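Side-chain contacts in aldehyde dehydrogenase (Trypanosoma brucei, PDB 5MYP), which probably oxidises aldehydes to the corresponding carboxylic acids with NAD+ as electron acceptor: residues S45-V50 with N82-L87; V50-D55 with P168-S173; K37-V42 with E89-Y94. One frame throughout, in Å; residues are numbered along the deposited sequence.

Contact 1: residues S45-V50 with N82-L87; sequences SLLNLV and NEVWHL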
loop_
_atom_site.group_PDB
_atom_site.type_symbol
_atom_site.label_atom_id
_atom_site.label_comp_id
_atom_site.label_asym_id
_atom_site.label_seq_id
_atom_site.Cartn_x
_atom_site.Cartn_y
_atom_site.Cartn_z
ATOM N N SER A 45 -13.651 -18.250 -18.084
ATOM C CA SER A 45 -14.775 -17.569 -18.754
ATOM C C SER A 45 -14.385 -16.191 -19.282
ATOM O O SER A 45 -14.832 -15.792 -20.356
ATOM C CB SER A 45 -15.973 -17.431 -17.812
ATOM O OG SER A 45 -16.352 -18.684 -17.275
ATOM N N LEU A 46 -13.556 -15.464 -18.532
ATOM C CA LEU A 46 -13.015 -14.175 -18.995
ATOM C C LEU A 46 -12.012 -14.346 -20.147
ATOM O O LEU A 46 -11.941 -13.498 -21.031
ATOM C CB LEU A 46 -12.406 -13.373 -17.839
ATOM C CG LEU A 46 -13.438 -12.780 -16.878
ATOM C CD1 LEU A 46 -12.784 -12.226 -15.623
ATOM C CD2 LEU A 46 -14.279 -11.706 -17.554
ATOM N N LEU A 47 -11.249 -15.439 -20.145
ATOM C CA LEU A 47 -10.438 -15.806 -21.314
ATOM C C LEU A 47 -11.333 -16.011 -22.537
ATOM O O LEU A 47 -11.042 -15.482 -23.617
ATOM C CB LEU A 47 -9.608 -17.068 -21.051
ATOM C CG LEU A 47 -8.729 -17.616 -22.178
ATOM C CD1 LEU A 47 -7.763 -16.566 -22.685
ATOM C CD2 LEU A 47 -7.971 -18.839 -21.687
ATOM N N ASN A 48 -12.429 -16.751 -22.352
ATOM C CA ASN A 48 -13.419 -16.949 -23.421
ATOM C C ASN A 48 -14.037 -15.623 -23.879
ATOM O O ASN A 48 -14.223 -15.417 -25.077
ATOM C CB ASN A 48 -14.528 -17.928 -22.995
ATOM C CG ASN A 48 -14.013 -19.337 -22.715
ATOM O OD1 ASN A 48 -14.693 -20.134 -22.056
ATOM N ND2 ASN A 48 -12.820 -19.654 -23.208
ATOM N N LEU A 49 -14.338 -14.729 -22.935
ATOM C CA LEU A 49 -14.823 -13.371 -23.259
ATOM C C LEU A 49 -13.896 -12.664 -24.250
ATOM O O LEU A 49 -14.354 -12.107 -25.248
ATOM C CB LEU A 49 -14.978 -12.520 -21.987
ATOM C CG LEU A 49 -15.192 -11.004 -22.117
ATOM C CD1 LEU A 49 -16.501 -10.695 -22.807
ATOM C CD2 LEU A 49 -15.161 -10.332 -20.755
ATOM N N VAL A 50 -12.595 -12.701 -23.970
ATOM C CA VAL A 50 -11.604 -12.032 -24.815
ATOM C C VAL A 50 -11.434 -12.767 -26.148
ATOM O O VAL A 50 -11.517 -12.145 -27.208
ATOM C CB VAL A 50 -10.248 -11.880 -24.089
ATOM C CG1 VAL A 50 -9.186 -11.299 -25.025
ATOM C CG2 VAL A 50 -10.406 -10.986 -22.851
ATOM N N ASN A 82 -2.306 -13.569 -22.013
ATOM C CA ASN A 82 -1.163 -13.992 -21.197
ATOM C C ASN A 82 -1.419 -13.816 -19.701
ATOM O O ASN A 82 -0.995 -14.650 -18.904
ATOM C CB ASN A 82 0.109 -13.233 -21.599
ATOM C CG ASN A 82 0.567 -13.557 -23.017
ATOM O OD1 ASN A 82 0.220 -14.596 -23.581
ATOM N ND2 ASN A 82 1.346 -12.654 -23.599
ATOM N N GLU A 83 -2.110 -12.738 -19.329
ATOM C CA GLU A 83 -2.470 -12.484 -17.926
ATOM C C GLU A 83 -3.392 -13.569 -17.372
ATOM O O GLU A 83 -3.169 -14.057 -16.266
ATOM C CB GLU A 83 -3.139 -11.111 -17.773
ATOM C CG GLU A 83 -3.341 -10.649 -16.332
ATOM C CD GLU A 83 -2.056 -10.240 -15.633
ATOM O OE1 GLU A 83 -1.007 -10.072 -16.297
ATOM O OE2 GLU A 83 -2.096 -10.063 -14.398
ATOM N N VAL A 84 -4.417 -13.947 -18.134
ATOM C CA VAL A 84 -5.338 -15.003 -17.695
ATOM C C VAL A 84 -4.594 -16.327 -17.535
ATOM O O VAL A 84 -4.750 -17.002 -16.512
ATOM C CB VAL A 84 -6.534 -15.229 -18.650
ATOM C CG1 VAL A 84 -7.396 -16.383 -18.132
ATOM C CG2 VAL A 84 -7.393 -13.982 -18.778
ATOM N N TRP A 85 -3.800 -16.695 -18.538
ATOM C CA TRP A 85 -3.027 -17.948 -18.488
ATOM C C TRP A 85 -2.085 -17.968 -17.286
ATOM O O TRP A 85 -2.013 -18.972 -16.574
ATOM C CB TRP A 85 -2.180 -18.164 -19.750
ATOM C CG TRP A 85 -2.889 -18.390 -21.042
ATOM C CD1 TRP A 85 -4.235 -18.427 -21.262
ATOM C CD2 TRP A 85 -2.269 -18.569 -22.328
ATOM N NE1 TRP A 85 -4.494 -18.653 -22.598
ATOM C CE2 TRP A 85 -3.306 -18.736 -23.275
ATOM C CE3 TRP A 85 -0.935 -18.610 -22.771
ATOM C CZ2 TRP A 85 -3.052 -18.939 -24.640
ATOM C CZ3 TRP A 85 -0.684 -18.818 -24.131
ATOM C CH2 TRP A 85 -1.740 -18.977 -25.045
ATOM N N HIS A 86 -1.382 -16.852 -17.056
ATOM C CA HIS A 86 -0.517 -16.698 -15.888
ATOM C C HIS A 86 -1.285 -16.944 -14.588
ATOM O O HIS A 86 -0.854 -17.738 -13.756
ATOM C CB HIS A 86 0.111 -15.296 -15.868
ATOM C CG HIS A 86 0.957 -15.021 -14.664
ATOM N ND1 HIS A 86 2.332 -14.951 -14.723
ATOM C CD2 HIS A 86 0.624 -14.805 -13.368
ATOM C CE1 HIS A 86 2.809 -14.707 -13.515
ATOM N NE2 HIS A 86 1.793 -14.615 -12.675
ATOM N N LEU A 87 -2.413 -16.258 -14.421
ATOM C CA LEU A 87 -3.182 -16.329 -13.173
ATOM C C LEU A 87 -3.776 -17.717 -12.915
ATOM O O LEU A 87 -3.742 -18.190 -11.779
ATOM C CB LEU A 87 -4.272 -15.240 -13.127
ATOM C CG LEU A 87 -3.731 -13.805 -12.975
ATOM C CD1 LEU A 87 -4.845 -12.790 -13.172
ATOM C CD2 LEU A 87 -3.044 -13.592 -11.629
#
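Leu47 reaches out from helix 36-52 and touches two consecutive residues of helix 69-95, Val84 and Trp85. The two segments run roughly antiparallel, and their backbones come closest at Leu47 and Val84, whose CA atoms are 6.3 Å apart. At that distance the inner end of the leucine is already in contact: its CB sits 3.7 Å from Val84 CG1. The rest of the chain goes on past the valine. With CG swung anti to the backbone N (chi1 178°), the isopropyl end of Leu47 carries both methyls to the tryptophan.

There the indole offers its pyrrole edge, not a face. Leu47 CD2 lies close to the ring plane, 3.6 Å from Trp85 NE1 and 3.8 Å from Trp85 CD1, while the second methyl, CD1 of Leu47, stays a little farther back at 3.9 Å from the same NE1. A methyl is no hydrogen-bond acceptor, so the touch at the indole nitrogen is van der Waals packing. The Trp85 side chain does not start out toward Leu47; its ring turns in. A chi1 of -66° and a chi2 of 0° place CD1 on the side of CA and bring the CD1-NE1 edge up to the leucine. The contact is van der Waals throughout, from the buried valine to the exposed indole.

Helix 132-143 packs against both segments through Leu139, which meets Leu46, Val84 and Leu87. Leu46 packs on Leu167, and Leu49 on both Leu166 and Leu167, of helix 157-170. These two helices precede and follow strand 147-151 of the Rossmann-type sheet in the chain, so the paired helices 36-52 and 69-95 form a further helical layer over that sheet.

Contact 2: residues V50-D55 with P168-S173; sequences VEENTD and PKYVSS
Tyr170, near the C-terminal end of helix 157-170, bonds through its hydroxyl to Glu52 and Asn53, where helix 36-52 gives way to helix 54-65. Helix 157-170 belongs to the beta-alpha-beta run of the Rossmann-type sheet, connecting strands 147-151 and 176-178, so this surface contact joins one of the sheet's crossover helices to the N-terminal helices packed over it.

The phenol is used both ways. As donor, Tyr170 OH bonds to Glu52 OE1 at 2.7 Å, meeting the carboxylate from above its plane, about 40° out of it. The same oxygen hugs the ring edge, with Glu52 OE1 3.4 Å from Tyr170 CE2. As acceptor, Tyr170 OH takes an N-H from Asn53 ND2 at 3.0 Å; the bond is fairly straight (155°) and leaves close to the amide plane. A water adds a longer bond, donating to Tyr170 OH over 3.2 Å. Three partners thus hold the hydroxyl in place.

The Asn53 amide is satisfied at both ends. Its ND2 also donates to the backbone O of Leu49, one turn back in helix 36-52, and its OD1 accepts from the same water at 2.8 Å. Asn53 occupies the N-cap position of helix 54-65, yet its side chain makes no capping bond and is committed to the preceding helix and the tyrosine instead. The tyrosine itself lies along helix 36-52, touching Asn48 and Leu49 on its way to the helix end.

Beyond the junction, Asp55 OD1 forms a salt bridge with Arg69 NH1, and Glu51 packs on Lys490 of the second subunit. At the break, the carbonyl of Val50 takes a weak bond from Asn53 N at 3.5 Å and a short one from the Thr54 hydroxyl, OG1 to Val50 O 2.7 Å.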
loop_
_atom_site.group_PDB
_atom_site.type_symbol
_atom_site.label_atom_id
_atom_site.label_comp_id
_atom_site.label_asym_id
_atom_site.label_seq_id
_atom_site.Cartn_x
_atom_site.Cartn_y
_atom_site.Cartn_z
ATOM N N VAL A 50 -12.595 -12.701 -23.970
ATOM C CA VAL A 50 -11.604 -12.032 -24.815
ATOM C C VAL A 50 -11.434 -12.767 -26.148
ATOM O O VAL A 50 -11.517 -12.145 -27.208
ATOM C CB VAL A 50 -10.248 -11.880 -24.089
ATOM C CG1 VAL A 50 -9.186 -11.299 -25.025
ATOM C CG2 VAL A 50 -10.406 -10.986 -22.851
ATOM N N GLU A 51 -11.210 -14.079 -26.088
ATOM C CA GLU A 51 -10.915 -14.876 -27.291
ATOM C C GLU A 51 -12.093 -15.006 -28.263
ATOM O O GLU A 51 -11.909 -14.868 -29.472
ATOM C CB GLU A 51 -10.398 -16.266 -26.911
ATOM C CG GLU A 51 -9.016 -16.249 -26.281
ATOM C CD GLU A 51 -8.436 -17.643 -26.094
ATOM O OE1 GLU A 51 -9.204 -18.606 -25.872
ATOM O OE2 GLU A 51 -7.198 -17.782 -26.164
ATOM N N GLU A 52 -13.290 -15.265 -27.741
ATOM C CA GLU A 52 -14.485 -15.409 -28.590
ATOM C C GLU A 52 -14.923 -14.097 -29.239
ATOM O O GLU A 52 -15.575 -14.122 -30.281
ATOM C CB GLU A 52 -15.666 -15.994 -27.801
ATOM C CG GLU A 52 -15.434 -17.411 -27.307
ATOM C CD GLU A 52 -16.566 -17.948 -26.451
ATOM O OE1 GLU A 52 -17.655 -17.337 -26.388
ATOM O OE2 GLU A 52 -16.359 -19.006 -25.829
ATOM N N ASN A 53 -14.567 -12.962 -28.631
ATOM C CA ASN A 53 -15.001 -11.649 -29.111
ATOM C C ASN A 53 -13.847 -10.717 -29.522
ATOM O O ASN A 53 -14.023 -9.497 -29.563
ATOM C CB ASN A 53 -15.880 -10.994 -28.042
ATOM C CG ASN A 53 -17.020 -11.896 -27.602
ATOM O OD1 ASN A 53 -18.022 -12.020 -28.298
ATOM N ND2 ASN A 53 -16.868 -12.535 -26.448
ATOM N N THR A 54 -12.689 -11.293 -29.857
ATOM C CA THR A 54 -11.502 -10.511 -30.240
ATOM C C THR A 54 -11.770 -9.583 -31.429
ATOM O O THR A 54 -11.368 -8.416 -31.399
ATOM C CB THR A 54 -10.279 -11.426 -30.524
ATOM O OG1 THR A 54 -9.781 -11.946 -29.287
ATOM C CG2 THR A 54 -9.136 -10.674 -31.233
ATOM N N ASP A 55 -12.446 -10.099 -32.462
ATOM C CA ASP A 55 -12.741 -9.306 -33.663
ATOM C C ASP A 55 -13.598 -8.082 -33.363
ATOM O O ASP A 55 -13.268 -6.978 -33.795
ATOM C CB ASP A 55 -13.427 -10.157 -34.738
ATOM C CG ASP A 55 -12.503 -11.216 -35.340
ATOM O OD1 ASP A 55 -11.273 -11.175 -35.124
ATOM O OD2 ASP A 55 -13.021 -12.102 -36.048
ATOM N N PRO A 168 -21.759 -9.945 -18.738
ATOM C CA PRO A 168 -22.748 -10.796 -18.051
ATOM C C PRO A 168 -22.922 -12.207 -18.634
ATOM O O PRO A 168 -23.296 -13.121 -17.908
ATOM C CB PRO A 168 -24.056 -10.007 -18.180
ATOM C CG PRO A 168 -23.628 -8.604 -18.379
ATOM C CD PRO A 168 -22.370 -8.685 -19.194
ATOM N N LYS A 169 -22.655 -12.375 -19.925
ATOM C CA LYS A 169 -22.715 -13.696 -20.563
ATOM C C LYS A 169 -21.570 -14.631 -20.150
ATOM O O LYS A 169 -21.687 -15.843 -20.312
ATOM C CB LYS A 169 -22.828 -13.534 -22.085
ATOM C CG LYS A 169 -24.132 -12.818 -22.449
ATOM C CD LYS A 169 -24.470 -12.856 -23.930
ATOM C CE LYS A 169 -23.556 -11.967 -24.746
ATOM N NZ LYS A 169 -24.066 -11.846 -26.145
ATOM N N TYR A 170 -20.486 -14.072 -19.604
ATOM C CA TYR A 170 -19.337 -14.855 -19.136
ATOM C C TYR A 170 -19.147 -14.892 -17.612
ATOM O O TYR A 170 -18.703 -15.912 -17.080
ATOM C CB TYR A 170 -18.062 -14.370 -19.828
ATOM C CG TYR A 170 -18.133 -14.533 -21.328
ATOM C CD1 TYR A 170 -18.703 -13.546 -22.119
ATOM C CD2 TYR A 170 -17.655 -15.684 -21.957
ATOM C CE1 TYR A 170 -18.787 -13.682 -23.497
ATOM C CE2 TYR A 170 -17.730 -15.831 -23.336
ATOM C CZ TYR A 170 -18.299 -14.828 -24.103
ATOM O OH TYR A 170 -18.373 -14.950 -25.473
ATOM N N VAL A 171 -19.465 -13.798 -16.920
ATOM C CA VAL A 171 -19.344 -13.734 -15.461
ATOM C C VAL A 171 -20.586 -13.101 -14.856
ATOM O O VAL A 171 -21.089 -12.101 -15.371
ATOM C CB VAL A 171 -18.104 -12.917 -15.025
ATOM C CG1 VAL A 171 -17.913 -12.996 -13.510
ATOM C CG2 VAL A 171 -16.861 -13.394 -15.764
ATOM N N SER A 172 -21.058 -13.683 -13.756
ATOM C CA SER A 172 -22.242 -13.201 -13.050
ATOM C C SER A 172 -22.131 -11.730 -12.643
ATOM O O SER A 172 -21.048 -11.270 -12.293
ATOM C CB SER A 172 -22.456 -14.044 -11.788
ATOM O OG SER A 172 -23.408 -13.452 -10.920
ATOM N N SER A 173 -23.253 -11.011 -12.678
ATOM C CA SER A 173 -23.314 -9.628 -12.188
ATOM C C SER A 173 -23.124 -9.534 -10.664
ATOM O O SER A 173 -22.737 -8.479 -10.147
ATOM C CB SER A 173 -24.628 -8.963 -12.610
ATOM O OG SER A 173 -24.615 -8.667 -13.994
HETATM O O HOH W 1 -20.209 -13.769 -27.856
#

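Contact 3: residues K37-V42 with E89-Y94; sequences KKRKQV and EHMDEY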
loop_
_atom_site.group_PDB
_atom_site.type_symbol
_atom_site.label_atom_id
_atom_site.label_comp_id
_atom_site.label_asym_id
_atom_site.label_seq_id
_atom_site.Cartn_x
_atom_site.Cartn_y
_atom_site.Cartn_z
ATOM N N LYS A 37 -11.766 -23.575 -7.431
ATOM C CA LYS A 37 -12.555 -24.069 -8.565
ATOM C C LYS A 37 -13.411 -22.961 -9.189
ATOM O O LYS A 37 -13.445 -22.819 -10.412
ATOM C CB LYS A 37 -13.454 -25.243 -8.144
ATOM C CG LYS A 37 -14.097 -25.998 -9.312
ATOM C CD LYS A 37 -15.522 -26.490 -9.044
ATOM C CE LYS A 37 -15.669 -27.274 -7.748
ATOM N NZ LYS A 37 -14.624 -28.320 -7.564
ATOM N N LYS A 38 -14.093 -22.184 -8.345
ATOM C CA LYS A 38 -14.906 -21.058 -8.802
ATOM C C LYS A 38 -14.053 -19.957 -9.448
ATOM O O LYS A 38 -14.434 -19.398 -10.475
ATOM C CB LYS A 38 -15.712 -20.478 -7.633
ATOM C CG LYS A 38 -16.605 -21.478 -6.914
ATOM C CD LYS A 38 -17.843 -21.815 -7.728
ATOM C CE LYS A 38 -18.989 -22.255 -6.830
ATOM N NZ LYS A 38 -20.280 -22.325 -7.565
ATOM N N ARG A 39 -12.901 -19.660 -8.847
ATOM C CA ARG A 39 -11.998 -18.620 -9.363
ATOM C C ARG A 39 -11.442 -18.982 -10.738
ATOM O O ARG A 39 -11.405 -18.136 -11.628
ATOM C CB ARG A 39 -10.835 -18.364 -8.402
ATOM C CG ARG A 39 -11.235 -17.833 -7.040
ATOM C CD ARG A 39 -10.010 -17.478 -6.220
ATOM N NE ARG A 39 -10.223 -17.623 -4.779
ATOM C CZ ARG A 39 -9.288 -17.403 -3.855
ATOM N NH1 ARG A 39 -8.066 -16.995 -4.196
ATOM N NH2 ARG A 39 -9.580 -17.578 -2.571
ATOM N N LYS A 40 -11.023 -20.237 -10.903
ATOM C CA LYS A 40 -10.557 -20.738 -12.204
ATOM C C LYS A 40 -11.664 -20.740 -13.255
ATOM O O LYS A 40 -11.402 -20.394 -14.405
ATOM C CB LYS A 40 -9.945 -22.137 -12.073
ATOM C CG LYS A 40 -8.626 -22.146 -11.313
ATOM C CD LYS A 40 -8.059 -23.558 -11.200
ATOM C CE LYS A 40 -6.985 -23.615 -10.126
ATOM N NZ LYS A 40 -6.343 -24.951 -9.996
ATOM N N GLN A 41 -12.887 -21.111 -12.865
ATOM C CA GLN A 41 -14.053 -21.031 -13.769
ATOM C C GLN A 41 -14.264 -19.606 -14.301
ATOM O O GLN A 41 -14.455 -19.413 -15.503
ATOM C CB GLN A 41 -15.338 -21.520 -13.083
ATOM C CG GLN A 41 -15.484 -23.031 -13.008
ATOM C CD GLN A 41 -16.683 -23.498 -12.184
ATOM O OE1 GLN A 41 -16.891 -24.703 -12.019
ATOM N NE2 GLN A 41 -17.471 -22.556 -11.656
ATOM N N VAL A 42 -14.206 -18.622 -13.401
ATOM C CA VAL A 42 -14.395 -17.213 -13.773
ATOM C C VAL A 42 -13.268 -16.707 -14.679
ATOM O O VAL A 42 -13.529 -16.014 -15.667
ATOM C CB VAL A 42 -14.523 -16.308 -12.522
ATOM C CG1 VAL A 42 -14.469 -14.831 -12.878
ATOM C CG2 VAL A 42 -15.813 -16.611 -11.781
ATOM N N GLU A 89 -2.578 -20.663 -14.265
ATOM C CA GLU A 89 -1.415 -21.550 -14.071
ATOM C C GLU A 89 -0.802 -21.472 -12.677
ATOM O O GLU A 89 -0.435 -22.501 -12.109
ATOM C CB GLU A 89 -0.307 -21.231 -15.085
ATOM C CG GLU A 89 -0.561 -21.727 -16.504
ATOM C CD GLU A 89 0.402 -21.125 -17.516
ATOM O OE1 GLU A 89 1.492 -20.654 -17.110
ATOM O OE2 GLU A 89 0.069 -21.124 -18.721
ATOM N N HIS A 90 -0.683 -20.256 -12.142
ATOM C CA HIS A 90 0.046 -20.021 -10.889
ATOM C C HIS A 90 -0.831 -19.847 -9.637
ATOM O O HIS A 90 -0.291 -19.637 -8.553
ATOM C CB HIS A 90 0.968 -18.804 -11.049
ATOM C CG HIS A 90 1.994 -18.963 -12.127
ATOM N ND1 HIS A 90 2.943 -19.962 -12.114
ATOM C CD2 HIS A 90 2.225 -18.245 -13.249
ATOM C CE1 HIS A 90 3.708 -19.859 -13.186
ATOM N NE2 HIS A 90 3.290 -18.825 -13.894
ATOM N N MET A 91 -2.155 -19.956 -9.766
ATOM C CA MET A 91 -3.071 -19.680 -8.641
ATOM C C MET A 91 -2.779 -20.541 -7.416
ATOM O O MET A 91 -2.720 -20.033 -6.295
ATOM C CB MET A 91 -4.530 -19.896 -9.041
ATOM C CG MET A 91 -5.534 -19.438 -7.993
ATOM S SD MET A 91 -7.222 -19.777 -8.519
ATOM C CE MET A 91 -7.412 -18.498 -9.752
ATOM N N ASP A 92 -2.613 -21.843 -7.638
ATOM C CA ASP A 92 -2.331 -22.779 -6.546
ATOM C C ASP A 92 -1.032 -22.440 -5.818
ATOM O O ASP A 92 -0.954 -22.599 -4.610
ATOM C CB ASP A 92 -2.315 -24.222 -7.061
ATOM C CG ASP A 92 -3.694 -24.695 -7.484
ATOM O OD1 ASP A 92 -4.497 -25.026 -6.592
ATOM O OD2 ASP A 92 -3.970 -24.732 -8.702
ATOM N N GLU A 93 -0.029 -21.952 -6.547
ATOM C CA GLU A 93 1.218 -21.476 -5.937
ATOM C C GLU A 93 0.966 -20.224 -5.090
ATOM O O GLU A 93 1.441 -20.135 -3.959
ATOM C CB GLU A 93 2.272 -21.176 -7.010
ATOM C CG GLU A 93 3.664 -20.848 -6.474
ATOM C CD GLU A 93 4.607 -20.310 -7.539
ATOM O OE1 GLU A 93 4.396 -20.600 -8.733
ATOM O OE2 GLU A 93 5.569 -19.593 -7.188
ATOM N N TYR A 94 0.213 -19.269 -5.638
ATOM C CA TYR A 94 -0.000 -17.982 -4.969
ATOM C C TYR A 94 -0.831 -18.081 -3.684
ATOM O O TYR A 94 -0.556 -17.364 -2.722
ATOM C CB TYR A 94 -0.616 -16.960 -5.939
ATOM C CG TYR A 94 0.233 -16.602 -7.158
ATOM C CD1 TYR A 94 1.621 -16.824 -7.183
ATOM C CD2 TYR A 94 -0.350 -16.009 -8.284
ATOM C CE1 TYR A 94 2.380 -16.492 -8.291
ATOM C CE2 TYR A 94 0.417 -15.669 -9.397
ATOM C CZ TYR A 94 1.782 -15.915 -9.384
ATOM O OH TYR A 94 2.564 -15.593 -10.459
HETATM O O HOH W 2 -6.282 -27.087 -7.249
#
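Met91 of helix 69-95 pushes its thioether end against Arg39 and Lys40 of helix 36-52, and Asp92 beside it pairs with the lysine. This is antiparallel helix packing in the N-terminal helical layer of the aldehyde dehydrogenase fold: the local axes are inclined at 151° and approach to 11.0 Å.

The apolar part rests on Met91. Its chain is extended as far as SD and then bends (chi3 -74°), which brings CE to 3.7 Å from Arg39 CB, while SD lies 3.9 Å from Lys40 CG. The methionine therefore touches the aliphatic roots of two basic residues, and Leu36 and Leu43 of helix 36-52 also touch it. The guanidinium of Arg39 goes elsewhere, to the backbone oxygens of Arg34 and Ala143.

The charged part involves the exposed Asp92. Lys40, extended beyond CG, runs past Met91 and crosses Asp92 at about a right angle. Its NZ forms a salt bridge with Asp92 OD2 at 2.7 Å, taking the syn lone pair, the one on the side of OD1. A water bridges the same ion pair: it donates to Asp92 OD1 at 2.8 Å and receives a weak bond from Lys40 NZ at 3.5 Å.

All three contacts use helix 36-52, each at a different level. Contacts 1 and 3 pair it with helix 69-95, contact 1 nested within the chain loop that contact 3 closes; contact 2, at the C-terminal end, ties it to helix 157-170. Contacts 1 and 3 are partly buried, contact 2 a surface contact, and the chemistry follows: van der Waals packing alone in contact 1, apolar with an ion pair on its exposed side in contact 3, hydrogen bonds and water in contact 2. Contacts 1 and 2 share Val50 and also meet where Leu46 packs on Val171; Val171 meets Val42, joining contacts 2 and 3.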